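PDB 1RLI: putative NAD(P)H-dependent FMN-containing oxidoreductase YwqN from Bacillus subtilis, which probably acts as an NAD(P)H-dependent oxidoreductase that carries FMN as its redox cofactor. Local coordinates for residues I6-G11 and K25-F30; T19-E24 and G162-D167; H73-A78 and M146-K151; G152-E157 and S175-R180. All blocks are in the same frame, centred on the assembly; numbering follows the deposited sequence.

Contact 1: residues I6-G11 and K25-F30; sequences IAVING and KAVQGF
Strand 6-10 runs past the chain where helix 18-27 gives way to a type II turn, Val27 to Phe30, and the two backbones come nearest at Ile6 and Phe30, whose CA atoms are 7.7 Å apart. Ile6 makes two separate touches. Its CG1 stands beside the backbone N and chi2 is extended (174°), which carries CD1 of Ile6 over one face of the Phe30 ring, 3.7 Å from the centroid and 13° off the ring normal: a CH-pi contact over the middle of the ring. Its other branch slides past Val27, with Ile6 CG2 3.9 Å from Val27 CG1. This is the first half of a beta-alpha-beta unit (strand 6-10, helix 18-27, strand 33-41) in the flavodoxin-like fold, where apolar residues on one face of the sheet receive the helix. Beta-branched residues suit both sides, being compact and stiff. Two residues further along the strand, Val8 CG2 meets the same methyl, Val27 CG1, at 3.6 Å. Ile76 of the adjacent strand also touches Val27. The turn depends on Gly29, whose backbone angles (phi 92°) would press a side chain against the preceding carbonyl oxygen, and Phe30 N closes it on Val27 O at 3.1 Å.

Contact 2: residues T19-E24 and G162-D167; sequences TDVLAE and GDILRD
Val21 and Leu22 meet Ile164 and Leu165 with no ring or other flat group among them, so there are no faces or edges to match, and branched aliphatic chains fit by shape alone. Ile164 is the wedge. Its CG1 is anti to the backbone N (chi1 -171°) and CG2 sits between N and the carbonyl carbon, which sends the two branches to different residues of helix 18-27. CG2 slides alongside Val21, with Ile164 CG2 3.7 Å from Val21 CG1. CG1 goes to Leu22, whose chain crosses at about a right angle, Ile164 CG1 lying 3.7 Å from Leu22 CG. The end of the isoleucine, Ile164 CD1, reaches Leu22 CD1 at 3.9 Å. Val21 CG1 is shared: Leu165 CD2 also comes to 3.7 Å from it, closing the outer margin. With an alanine here in place of Ile164, both branches would go, which is likely to open a gap beside Leu22 and leave Val21 held by Leu165 alone among these residues. Residues 163-166 form a short 3-10 turn, entered from Gly162, whose phi is positive, and Ile164 N hydrogen-bonds Asn18 OD1 at the start of the helix. Asp167 then N-caps helix 168-175 through Ala170 N. Leu22 packs on Leu171 and Ala174 of that helix and on Ile121 and Val123 of strand 117-124; the turn and helix 168-175 thus lie on the helix 18-27 side of the flavodoxin-like sheet.

Contact 3: residues H73-A78 and M146-K151; sequences HILIFA and MGMSFK
Leu75 and Phe77 both receive the end of one side chain, Met148, in the flavodoxin-like fold. Met148 lies just ahead of strand 149-157, which is separated from strand 74-80 by strand 117-124, so its chain must reach about two strand spacings; the closest CA atoms, those of Leu75 and Met148, are 9.7 Å apart. A long, unbranched, flexible chain suits such a reach. Met148 CG stands beside its backbone N, the next torsion is extended (163°) and the last is bent (64°), and the bend turns CE in toward strand 74-80. There it crosses the Leu75 chain at about a right angle. Against Phe77 the same methyl comes to the ring edge, near the ring plane, rather than over a face. Leu75 and Phe77, two residues apart on a strand, present their side chains on the same side, where helices 109-114 and 133-146 pack: Met113 touches both Leu75 and Met148, and Phe143 meets Met148 and the Phe77 ring. Gly147, with its positive phi, forms a Schellman motif at the C-terminal end of the preceding helix, a place where glycine is favoured. The meeting itself is slight: Met148 CE lies 3.9 Å from Leu75 CD1 and 4.4 Å from Phe77 CE2.

Contact 4: residues G152-E157 and S175-R180; sequences GYVLGE and SRLLKR
Leu177 lays one methyl, CD1, on strand 149-157, one of the two outermost strands, within this chain, of the flavodoxin-like sheet, just after the last helix, 168-175. Leu177 CD1 meets Val154 CG2 at 3.7 Å, the two chains crossing obliquely, and also rests on the backbone, 3.9 Å from Gly152 C. Gly152 suits its place because any side chain would point toward the leucine; without one, the CA atoms of Gly152 and Leu177 come within 6.6 Å. Val154 offers a short branched chain on that same face of the strand, while Tyr153, between them, directs its side chain to the other face, where its OH hydrogen-bonds Lys129 O of the second subunit. With CG anti to the backbone N (chi1 -172°), Leu177 carries CD1 to the strand; Tyr119 and Ile121 of the neighbouring strand and Ala26 of helix 18-27 pack around it. Gln169 of the second subunit also packs on it. Further out, Lys179 N makes a hydrogen bond to Tyr119 OH that links the C-terminal tail to strand 117-124. The strand is itself held by backbone bonds from Gly152 and Val154 to Val120. Nearest of all to the backbone, Leu177 CD1 sits 3.7 Å from Tyr153 N.

How the contacts relate
All four contacts belong to one flavodoxin-like sheet and its covering. Contacts 1, 2 and 4 lie on the face under helices 18-27 and 168-175; contact 3 lies on the face under helices 109-114 and 133-146. Contacts 1 and 2 share helix 18-27, and contacts 3 and 4 share strand 149-157. Most centres are 11 to 13 Å apart, but contacts 2 and 3 are 21 Å apart. Along the chain contact 3 is nested inside contact 2, which crosses both contact 1 and contact 4, so the C-terminal part returns to the first helix. Asn10 ND2 to Asp20 OD2 and Asp167 OD2 to Glu157 N bond neighbouring contacts together.

Contact 1: residues I6-G11 and K25-F30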
loop_
_atom_site.group_PDB
_atom_site.type_symbol
_atom_site.label_atom_id
_atom_site.label_comp_id
_atom_site.label_asym_id
_atom_site.label_seq_id
_atom_site.Cartn_x
_atom_site.Cartn_y
_atom_site.Cartn_z
ATOM N N ILE D 6 -25.887 13.202 -6.994
ATOM C CA ILE D 6 -24.462 13.247 -6.627
ATOM C C ILE D 6 -24.214 14.127 -5.392
ATOM O O ILE D 6 -24.759 15.222 -5.284
ATOM C CB ILE D 6 -23.585 13.864 -7.745
ATOM C CG1 ILE D 6 -23.639 13.012 -9.008
ATOM C CG2 ILE D 6 -22.143 13.981 -7.267
ATOM C CD1 ILE D 6 -22.926 13.648 -10.179
ATOM N N ALA D 7 -23.365 13.661 -4.481
ATOM C CA ALA D 7 -23.023 14.453 -3.307
ATOM C C ALA D 7 -21.512 14.621 -3.265
ATOM O O ALA D 7 -20.777 13.688 -3.586
ATOM C CB ALA D 7 -23.482 13.749 -2.030
ATOM N N VAL D 8 -21.065 15.820 -2.919
ATOM C CA VAL D 8 -19.648 16.065 -2.755
ATOM C C VAL D 8 -19.497 16.336 -1.273
ATOM O O VAL D 8 -20.106 17.271 -0.744
ATOM C CB VAL D 8 -19.148 17.295 -3.530
ATOM C CG1 VAL D 8 -17.704 17.578 -3.128
ATOM C CG2 VAL D 8 -19.224 17.051 -5.012
ATOM N N ILE D 9 -18.717 15.496 -0.602
ATOM C CA ILE D 9 -18.474 15.632 0.834
ATOM C C ILE D 9 -17.102 16.265 0.944
ATOM O O ILE D 9 -16.069 15.606 0.760
ATOM C CB ILE D 9 -18.487 14.256 1.510
ATOM C CG1 ILE D 9 -19.863 13.613 1.293
ATOM C CG2 ILE D 9 -18.175 14.393 2.994
ATOM C CD1 ILE D 9 -19.903 12.177 1.633
ATOM N N ASN D 10 -17.103 17.552 1.262
ATOM C CA ASN D 10 -15.871 18.318 1.319
ATOM C C ASN D 10 -15.312 18.460 2.728
ATOM O O ASN D 10 -15.918 19.116 3.573
ATOM C CB ASN D 10 -16.148 19.694 0.718
ATOM C CG ASN D 10 -14.899 20.489 0.488
ATOM O OD1 ASN D 10 -13.881 20.262 1.128
ATOM N ND2 ASN D 10 -14.973 21.452 -0.431
ATOM N N GLY D 11 -14.146 17.848 2.962
ATOM C CA GLY D 11 -13.508 17.912 4.261
ATOM C C GLY D 11 -12.326 18.861 4.242
ATOM O O GLY D 11 -11.446 18.796 5.096
ATOM N N LYS D 25 -14.654 20.769 -10.772
ATOM C CA LYS D 25 -14.307 20.269 -12.101
ATOM C C LYS D 25 -14.972 18.909 -12.314
ATOM O O LYS D 25 -15.442 18.593 -13.415
ATOM C CB LYS D 25 -12.786 20.104 -12.238
ATOM C CG LYS D 25 -11.984 21.374 -11.982
ATOM C CD LYS D 25 -12.088 22.368 -13.127
ATOM C CE LYS D 25 -11.348 21.863 -14.358
ATOM N NZ LYS D 25 -11.258 22.890 -15.434
ATOM N N ALA D 26 -15.014 18.106 -11.252
ATOM C CA ALA D 26 -15.611 16.785 -11.340
ATOM C C ALA D 26 -17.135 16.799 -11.468
ATOM O O ALA D 26 -17.695 16.013 -12.234
ATOM C CB ALA D 26 -15.190 15.933 -10.122
ATOM N N VAL D 27 -17.803 17.690 -10.739
ATOM C CA VAL D 27 -19.266 17.754 -10.762
ATOM C C VAL D 27 -19.850 18.962 -11.490
ATOM O O VAL D 27 -21.028 19.283 -11.299
ATOM C CB VAL D 27 -19.859 17.766 -9.328
ATOM C CG1 VAL D 27 -19.426 16.523 -8.569
ATOM C CG2 VAL D 27 -19.420 19.022 -8.599
ATOM N N GLN D 28 -19.038 19.630 -12.305
ATOM C CA GLN D 28 -19.490 20.806 -13.050
ATOM C C GLN D 28 -20.807 20.562 -13.800
ATOM O O GLN D 28 -20.950 19.572 -14.520
ATOM C CB GLN D 28 -18.405 21.227 -14.040
ATOM C CG GLN D 28 -18.706 22.511 -14.783
ATOM C CD GLN D 28 -17.579 22.916 -15.712
ATOM O OE1 GLN D 28 -17.173 22.147 -16.589
ATOM N NE2 GLN D 28 -17.066 24.128 -15.525
ATOM N N GLY D 29 -21.779 21.453 -13.611
ATOM C CA GLY D 29 -23.048 21.310 -14.309
ATOM C C GLY D 29 -24.140 20.550 -13.584
ATOM O O GLY D 29 -25.323 20.870 -13.717
ATOM N N PHE D 30 -23.754 19.535 -12.818
ATOM C CA PHE D 30 -24.725 18.747 -12.066
ATOM C C PHE D 30 -25.353 19.534 -10.930
ATOM O O PHE D 30 -24.794 20.515 -10.457
ATOM C CB PHE D 30 -24.057 17.504 -11.481
ATOM C CG PHE D 30 -23.814 16.427 -12.478
ATOM C CD1 PHE D 30 -22.524 16.130 -12.904
ATOM C CD2 PHE D 30 -24.877 15.682 -12.974
ATOM C CE1 PHE D 30 -22.298 15.093 -13.811
ATOM C CE2 PHE D 30 -24.664 14.642 -13.883
ATOM C CZ PHE D 30 -23.363 14.349 -14.299
#

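Contact 2: residues T19-E24 and G162-D167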
loop_
_atom_site.group_PDB
_atom_site.type_symbol
_atom_site.label_atom_id
_atom_site.label_comp_id
_atom_site.label_asym_id
_atom_site.label_seq_id
_atom_site.Cartn_x
_atom_site.Cartn_y
_atom_site.Cartn_z
ATOM N N THR D 19 -9.216 21.748 -2.843
ATOM C CA THR D 19 -10.196 20.691 -2.760
ATOM C C THR D 19 -11.508 21.122 -3.406
ATOM O O THR D 19 -12.115 20.365 -4.165
ATOM C CB THR D 19 -10.431 20.298 -1.283
ATOM O OG1 THR D 19 -9.257 19.642 -0.780
ATOM C CG2 THR D 19 -11.618 19.387 -1.156
ATOM N N ASP D 20 -11.945 22.338 -3.093
ATOM C CA ASP D 20 -13.185 22.866 -3.659
ATOM C C ASP D 20 -13.084 22.966 -5.171
ATOM O O ASP D 20 -13.992 22.562 -5.904
ATOM C CB ASP D 20 -13.481 24.264 -3.111
ATOM C CG ASP D 20 -13.792 24.261 -1.633
ATOM O OD1 ASP D 20 -14.716 25.004 -1.233
ATOM O OD2 ASP D 20 -13.115 23.535 -0.874
ATOM N N VAL D 21 -11.971 23.522 -5.625
ATOM C CA VAL D 21 -11.715 23.702 -7.044
ATOM C C VAL D 21 -11.757 22.384 -7.812
ATOM O O VAL D 21 -12.450 22.279 -8.816
ATOM C CB VAL D 21 -10.344 24.389 -7.271
ATOM C CG1 VAL D 21 -9.999 24.410 -8.753
ATOM C CG2 VAL D 21 -10.378 25.815 -6.714
ATOM N N LEU D 22 -11.017 21.373 -7.344
ATOM C CA LEU D 22 -11.003 20.097 -8.041
ATOM C C LEU D 22 -12.368 19.434 -8.054
ATOM O O LEU D 22 -12.745 18.808 -9.039
ATOM C CB LEU D 22 -9.992 19.130 -7.412
ATOM C CG LEU D 22 -8.544 19.243 -7.877
ATOM C CD1 LEU D 22 -7.688 18.153 -7.226
ATOM C CD2 LEU D 22 -8.506 19.103 -9.394
ATOM N N ALA D 23 -13.106 19.574 -6.956
ATOM C CA ALA D 23 -14.429 18.965 -6.873
ATOM C C ALA D 23 -15.368 19.583 -7.897
ATOM O O ALA D 23 -16.152 18.878 -8.533
ATOM C CB ALA D 23 -15.000 19.127 -5.479
ATOM N N GLU D 24 -15.285 20.900 -8.061
ATOM C CA GLU D 24 -16.147 21.577 -9.023
ATOM C C GLU D 24 -15.906 21.090 -10.448
ATOM O O GLU D 24 -16.843 21.003 -11.241
ATOM C CB GLU D 24 -15.955 23.090 -8.939
ATOM C CG GLU D 24 -16.929 23.880 -9.806
ATOM C CD GLU D 24 -18.388 23.580 -9.480
ATOM O OE1 GLU D 24 -18.741 23.562 -8.279
ATOM O OE2 GLU D 24 -19.184 23.374 -10.424
ATOM N N GLY D 162 -5.553 27.878 -4.583
ATOM C CA GLY D 162 -5.430 28.149 -6.001
ATOM C C GLY D 162 -4.242 27.559 -6.742
ATOM O O GLY D 162 -4.191 27.630 -7.968
ATOM N N ASP D 163 -3.286 26.964 -6.039
ATOM C CA ASP D 163 -2.145 26.427 -6.759
ATOM C C ASP D 163 -2.469 25.133 -7.498
ATOM O O ASP D 163 -1.660 24.661 -8.297
ATOM C CB ASP D 163 -0.944 26.247 -5.819
ATOM C CG ASP D 163 -1.074 25.043 -4.923
ATOM O OD1 ASP D 163 -2.199 24.761 -4.460
ATOM O OD2 ASP D 163 -0.039 24.388 -4.671
ATOM N N ILE D 164 -3.650 24.564 -7.257
ATOM C CA ILE D 164 -4.019 23.332 -7.958
ATOM C C ILE D 164 -4.242 23.627 -9.438
ATOM O O ILE D 164 -4.055 22.756 -10.295
ATOM C CB ILE D 164 -5.306 22.677 -7.387
ATOM C CG1 ILE D 164 -5.494 21.298 -8.025
ATOM C CG2 ILE D 164 -6.536 23.534 -7.682
ATOM C CD1 ILE D 164 -4.410 20.296 -7.651
ATOM N N LEU D 165 -4.637 24.861 -9.731
ATOM C CA LEU D 165 -4.873 25.292 -11.103
ATOM C C LEU D 165 -3.606 25.140 -11.949
ATOM O O LEU D 165 -3.652 25.225 -13.175
ATOM C CB LEU D 165 -5.344 26.748 -11.113
ATOM C CG LEU D 165 -6.645 26.996 -10.342
ATOM C CD1 LEU D 165 -6.916 28.483 -10.230
ATOM C CD2 LEU D 165 -7.795 26.291 -11.048
ATOM N N ARG D 166 -2.481 24.905 -11.282
ATOM C CA ARG D 166 -1.205 24.722 -11.959
ATOM C C ARG D 166 -0.942 23.235 -12.230
ATOM O O ARG D 166 -0.031 22.881 -12.984
ATOM C CB ARG D 166 -0.087 25.324 -11.108
ATOM C CG ARG D 166 1.305 25.186 -11.687
ATOM C CD ARG D 166 2.273 26.104 -10.961
ATOM N NE ARG D 166 2.138 26.000 -9.511
ATOM C CZ ARG D 166 2.867 26.694 -8.642
ATOM N NH1 ARG D 166 3.788 27.544 -9.080
ATOM N NH2 ARG D 166 2.666 26.547 -7.338
ATOM N N ASP D 167 -1.745 22.368 -11.615
ATOM C CA ASP D 167 -1.611 20.924 -11.794
ATOM C C ASP D 167 -2.592 20.503 -12.894
ATOM O O ASP D 167 -3.655 19.937 -12.623
ATOM C CB ASP D 167 -1.940 20.200 -10.482
ATOM C CG ASP D 167 -1.593 18.719 -10.522
ATOM O OD1 ASP D 167 -1.503 18.143 -11.634
ATOM O OD2 ASP D 167 -1.429 18.122 -9.434
#

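Contact 3: residues H73-A78 and M146-K151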
loop_
_atom_site.group_PDB
_atom_site.type_symbol
_atom_site.label_atom_id
_atom_site.label_comp_id
_atom_site.label_asym_id
_atom_site.label_seq_id
_atom_site.Cartn_x
_atom_site.Cartn_y
_atom_site.Cartn_z
ATOM N N HIS D 73 -26.799 8.673 -5.096
ATOM C CA HIS D 73 -26.247 7.416 -5.589
ATOM C C HIS D 73 -24.729 7.471 -5.745
ATOM O O HIS D 73 -24.046 6.452 -5.637
ATOM C CB HIS D 73 -26.867 7.062 -6.947
ATOM C CG HIS D 73 -26.460 5.716 -7.459
ATOM N ND1 HIS D 73 -25.913 5.528 -8.710
ATOM C CD2 HIS D 73 -26.524 4.490 -6.889
ATOM C CE1 HIS D 73 -25.660 4.245 -8.890
ATOM N NE2 HIS D 73 -26.022 3.592 -7.800
ATOM N N ILE D 74 -24.216 8.666 -6.022
ATOM C CA ILE D 74 -22.779 8.843 -6.225
ATOM C C ILE D 74 -22.225 9.737 -5.132
ATOM O O ILE D 74 -22.746 10.827 -4.877
ATOM C CB ILE D 74 -22.479 9.504 -7.588
ATOM C CG1 ILE D 74 -22.894 8.559 -8.723
ATOM C CG2 ILE D 74 -20.998 9.858 -7.676
ATOM C CD1 ILE D 74 -22.874 9.232 -10.121
ATOM N N LEU D 75 -21.169 9.282 -4.477
ATOM C CA LEU D 75 -20.565 10.087 -3.417
ATOM C C LEU D 75 -19.116 10.413 -3.747
ATOM O O LEU D 75 -18.334 9.499 -4.022
ATOM C CB LEU D 75 -20.594 9.339 -2.082
ATOM C CG LEU D 75 -21.938 8.827 -1.560
ATOM C CD1 LEU D 75 -21.713 8.198 -0.166
ATOM C CD2 LEU D 75 -22.939 9.968 -1.490
ATOM N N ILE D 76 -18.763 11.699 -3.697
ATOM C CA ILE D 76 -17.391 12.136 -3.948
ATOM C C ILE D 76 -16.807 12.681 -2.653
ATOM O O ILE D 76 -17.286 13.670 -2.109
ATOM C CB ILE D 76 -17.326 13.234 -5.042
ATOM C CG1 ILE D 76 -17.874 12.652 -6.344
ATOM C CG2 ILE D 76 -15.876 13.696 -5.242
ATOM C CD1 ILE D 76 -18.019 13.644 -7.485
ATOM N N PHE D 77 -15.778 12.005 -2.149
ATOM C CA PHE D 77 -15.139 12.424 -0.901
ATOM C C PHE D 77 -13.956 13.259 -1.303
ATOM O O PHE D 77 -13.043 12.759 -1.948
ATOM C CB PHE D 77 -14.690 11.191 -0.124
ATOM C CG PHE D 77 -15.829 10.379 0.404
ATOM C CD1 PHE D 77 -16.332 10.609 1.678
ATOM C CD2 PHE D 77 -16.441 9.418 -0.398
ATOM C CE1 PHE D 77 -17.434 9.886 2.141
ATOM C CE2 PHE D 77 -17.536 8.703 0.063
ATOM C CZ PHE D 77 -18.030 8.944 1.338
ATOM N N ALA D 78 -13.975 14.534 -0.931
ATOM C CA ALA D 78 -12.894 15.443 -1.295
ATOM C C ALA D 78 -12.143 15.862 -0.050
ATOM O O ALA D 78 -12.741 16.357 0.908
ATOM C CB ALA D 78 -13.466 16.666 -2.013
ATOM N N MET D 146 -17.957 -1.272 3.392
ATOM C CA MET D 146 -19.324 -0.804 3.234
ATOM C C MET D 146 -19.971 -1.384 1.981
ATOM O O MET D 146 -21.152 -1.163 1.745
ATOM C CB MET D 146 -19.365 0.728 3.163
ATOM C CG MET D 146 -18.916 1.454 4.428
ATOM S SD MET D 146 -19.925 1.124 5.901
ATOM C CE MET D 146 -21.467 2.029 5.519
ATOM N N GLY D 147 -19.200 -2.119 1.186
ATOM C CA GLY D 147 -19.730 -2.706 -0.037
ATOM C C GLY D 147 -19.884 -1.701 -1.156
ATOM O O GLY D 147 -20.476 -1.986 -2.201
ATOM N N MET D 148 -19.339 -0.513 -0.943
ATOM C CA MET D 148 -19.403 0.563 -1.919
ATOM C C MET D 148 -18.352 0.378 -3.009
ATOM O O MET D 148 -17.211 0.046 -2.715
ATOM C CB MET D 148 -19.159 1.889 -1.200
ATOM C CG MET D 148 -20.132 2.125 -0.033
ATOM S SD MET D 148 -19.585 3.414 1.105
ATOM C CE MET D 148 -19.635 4.847 -0.052
ATOM N N SER D 149 -18.738 0.601 -4.262
ATOM C CA SER D 149 -17.798 0.474 -5.364
ATOM C C SER D 149 -16.917 1.728 -5.446
ATOM O O SER D 149 -17.413 2.839 -5.561
ATOM C CB SER D 149 -18.550 0.295 -6.684
ATOM O OG SER D 149 -19.336 -0.880 -6.640
ATOM N N PHE D 150 -15.608 1.517 -5.404
ATOM C CA PHE D 150 -14.629 2.603 -5.458
ATOM C C PHE D 150 -14.326 2.741 -6.925
ATOM O O PHE D 150 -13.497 1.998 -7.463
ATOM C CB PHE D 150 -13.370 2.194 -4.674
ATOM C CG PHE D 150 -12.409 3.322 -4.410
ATOM C CD1 PHE D 150 -12.697 4.627 -4.801
ATOM C CD2 PHE D 150 -11.212 3.069 -3.753
ATOM C CE1 PHE D 150 -11.772 5.680 -4.532
ATOM C CE2 PHE D 150 -10.303 4.090 -3.480
ATOM C CZ PHE D 150 -10.578 5.393 -3.866
ATOM N N LYS D 151 -15.011 3.703 -7.555
ATOM C CA LYS D 151 -14.947 3.949 -8.994
ATOM C C LYS D 151 -13.779 4.755 -9.546
ATOM O O LYS D 151 -13.432 4.600 -10.716
ATOM C CB LYS D 151 -16.243 4.613 -9.444
ATOM C CG LYS D 151 -17.493 3.765 -9.208
ATOM C CD LYS D 151 -17.467 2.501 -10.053
ATOM C CE LYS D 151 -18.817 1.784 -10.018
ATOM N NZ LYS D 151 -18.794 0.482 -10.744
#

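Contact 4: residues G152-E157 and S175-R180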
loop_
_atom_site.group_PDB
_atom_site.type_symbol
_atom_site.label_atom_id
_atom_site.label_comp_id
_atom_site.label_asym_id
_atom_site.label_seq_id
_atom_site.Cartn_x
_atom_site.Cartn_y
_atom_site.Cartn_z
ATOM N N GLY D 152 -13.176 5.620 -8.744
ATOM C CA GLY D 152 -12.052 6.383 -9.270
ATOM C C GLY D 152 -11.592 7.423 -8.278
ATOM O O GLY D 152 -12.275 7.656 -7.283
ATOM N N TYR D 153 -10.433 8.029 -8.533
ATOM C CA TYR D 153 -9.914 9.069 -7.647
ATOM C C TYR D 153 -8.980 9.961 -8.424
ATOM O O TYR D 153 -8.604 9.663 -9.561
ATOM C CB TYR D 153 -9.126 8.458 -6.480
ATOM C CG TYR D 153 -7.909 7.683 -6.937
ATOM C CD1 TYR D 153 -6.671 8.312 -7.133
ATOM C CD2 TYR D 153 -8.020 6.322 -7.242
ATOM C CE1 TYR D 153 -5.574 7.585 -7.631
ATOM C CE2 TYR D 153 -6.941 5.601 -7.730
ATOM C CZ TYR D 153 -5.734 6.231 -7.922
ATOM O OH TYR D 153 -4.689 5.465 -8.411
ATOM N N VAL D 154 -8.607 11.062 -7.789
ATOM C CA VAL D 154 -7.652 11.989 -8.341
ATOM C C VAL D 154 -6.721 12.437 -7.208
ATOM O O VAL D 154 -7.188 12.798 -6.123
ATOM C CB VAL D 154 -8.348 13.252 -8.946
ATOM C CG1 VAL D 154 -7.276 14.222 -9.463
ATOM C CG2 VAL D 154 -9.294 12.845 -10.074
ATOM N N LEU D 155 -5.405 12.372 -7.429
ATOM C CA LEU D 155 -4.442 12.855 -6.431
ATOM C C LEU D 155 -3.868 14.111 -7.065
ATOM O O LEU D 155 -3.281 14.048 -8.150
ATOM C CB LEU D 155 -3.323 11.841 -6.190
ATOM C CG LEU D 155 -3.687 10.652 -5.295
ATOM C CD1 LEU D 155 -2.595 9.582 -5.403
ATOM C CD2 LEU D 155 -3.819 11.124 -3.845
ATOM N N GLY D 156 -4.058 15.246 -6.400
ATOM C CA GLY D 156 -3.593 16.512 -6.943
ATOM C C GLY D 156 -2.529 17.143 -6.079
ATOM O O GLY D 156 -2.468 16.898 -4.881
ATOM N N GLU D 157 -1.698 17.985 -6.679
ATOM C CA GLU D 157 -0.618 18.621 -5.942
ATOM C C GLU D 157 -0.915 20.089 -5.650
ATOM O O GLU D 157 -1.277 20.852 -6.544
ATOM C CB GLU D 157 0.678 18.472 -6.745
ATOM C CG GLU D 157 1.934 18.898 -6.026
ATOM C CD GLU D 157 3.173 18.353 -6.702
ATOM O OE1 GLU D 157 3.292 18.509 -7.939
ATOM O OE2 GLU D 157 4.026 17.766 -5.999
ATOM N N SER D 175 -11.876 16.480 -14.202
ATOM C CA SER D 175 -12.938 16.696 -15.185
ATOM C C SER D 175 -13.413 15.382 -15.765
ATOM O O SER D 175 -14.565 15.250 -16.165
ATOM C CB SER D 175 -12.447 17.579 -16.331
ATOM O OG SER D 175 -12.236 18.897 -15.879
ATOM N N ARG D 176 -12.517 14.403 -15.823
ATOM C CA ARG D 176 -12.878 13.108 -16.370
ATOM C C ARG D 176 -13.110 12.083 -15.279
ATOM O O ARG D 176 -13.127 10.887 -15.545
ATOM C CB ARG D 176 -11.770 12.639 -17.322
ATOM C CG ARG D 176 -11.515 13.638 -18.453
ATOM C CD ARG D 176 -10.317 13.251 -19.301
ATOM N NE ARG D 176 -10.227 14.080 -20.506
ATOM C CZ ARG D 176 -9.963 15.382 -20.513
ATOM N NH1 ARG D 176 -9.745 16.035 -19.375
ATOM N NH2 ARG D 176 -9.928 16.039 -21.667
ATOM N N LEU D 177 -13.310 12.548 -14.051
ATOM C CA LEU D 177 -13.483 11.634 -12.927
ATOM C C LEU D 177 -14.661 10.673 -13.017
ATOM O O LEU D 177 -14.497 9.469 -12.860
ATOM C CB LEU D 177 -13.612 12.416 -11.624
ATOM C CG LEU D 177 -13.595 11.539 -10.365
ATOM C CD1 LEU D 177 -12.286 10.736 -10.286
ATOM C CD2 LEU D 177 -13.750 12.432 -9.152
ATOM N N LEU D 178 -15.851 11.207 -13.250
ATOM C CA LEU D 178 -17.028 10.358 -13.297
ATOM C C LEU D 178 -17.037 9.422 -14.496
ATOM O O LEU D 178 -17.006 9.877 -15.637
ATOM C CB LEU D 178 -18.295 11.220 -13.276
ATOM C CG LEU D 178 -18.573 11.955 -11.959
ATOM C CD1 LEU D 178 -18.494 10.975 -10.803
ATOM C CD2 LEU D 178 -17.567 13.054 -11.757
ATOM N N LYS D 179 -17.066 8.116 -14.223
ATOM C CA LYS D 179 -17.088 7.110 -15.284
ATOM C C LYS D 179 -18.289 7.326 -16.191
ATOM O O LYS D 179 -19.300 7.892 -15.775
ATOM C CB LYS D 179 -17.142 5.687 -14.705
ATOM C CG LYS D 179 -15.821 5.190 -14.125
ATOM C CD LYS D 179 -15.838 3.678 -13.920
ATOM C CE LYS D 179 -14.509 3.178 -13.362
ATOM N NZ LYS D 179 -14.477 1.692 -13.197
ATOM N N ARG D 180 -18.174 6.867 -17.432
ATOM C CA ARG D 180 -19.247 7.023 -18.402
ATOM C C ARG D 180 -19.402 5.780 -19.269
ATOM O O ARG D 180 -20.561 5.412 -19.568
ATOM C CB ARG D 180 -18.976 8.247 -19.277
ATOM C CG ARG D 180 -17.673 8.181 -20.048
ATOM C CD ARG D 180 -17.312 9.537 -20.635
ATOM N NE ARG D 180 -18.358 10.069 -21.506
ATOM C CZ ARG D 180 -18.252 11.205 -22.188
ATOM N NH1 ARG D 180 -17.143 11.930 -22.104
ATOM N NH2 ARG D 180 -19.255 11.618 -22.954
#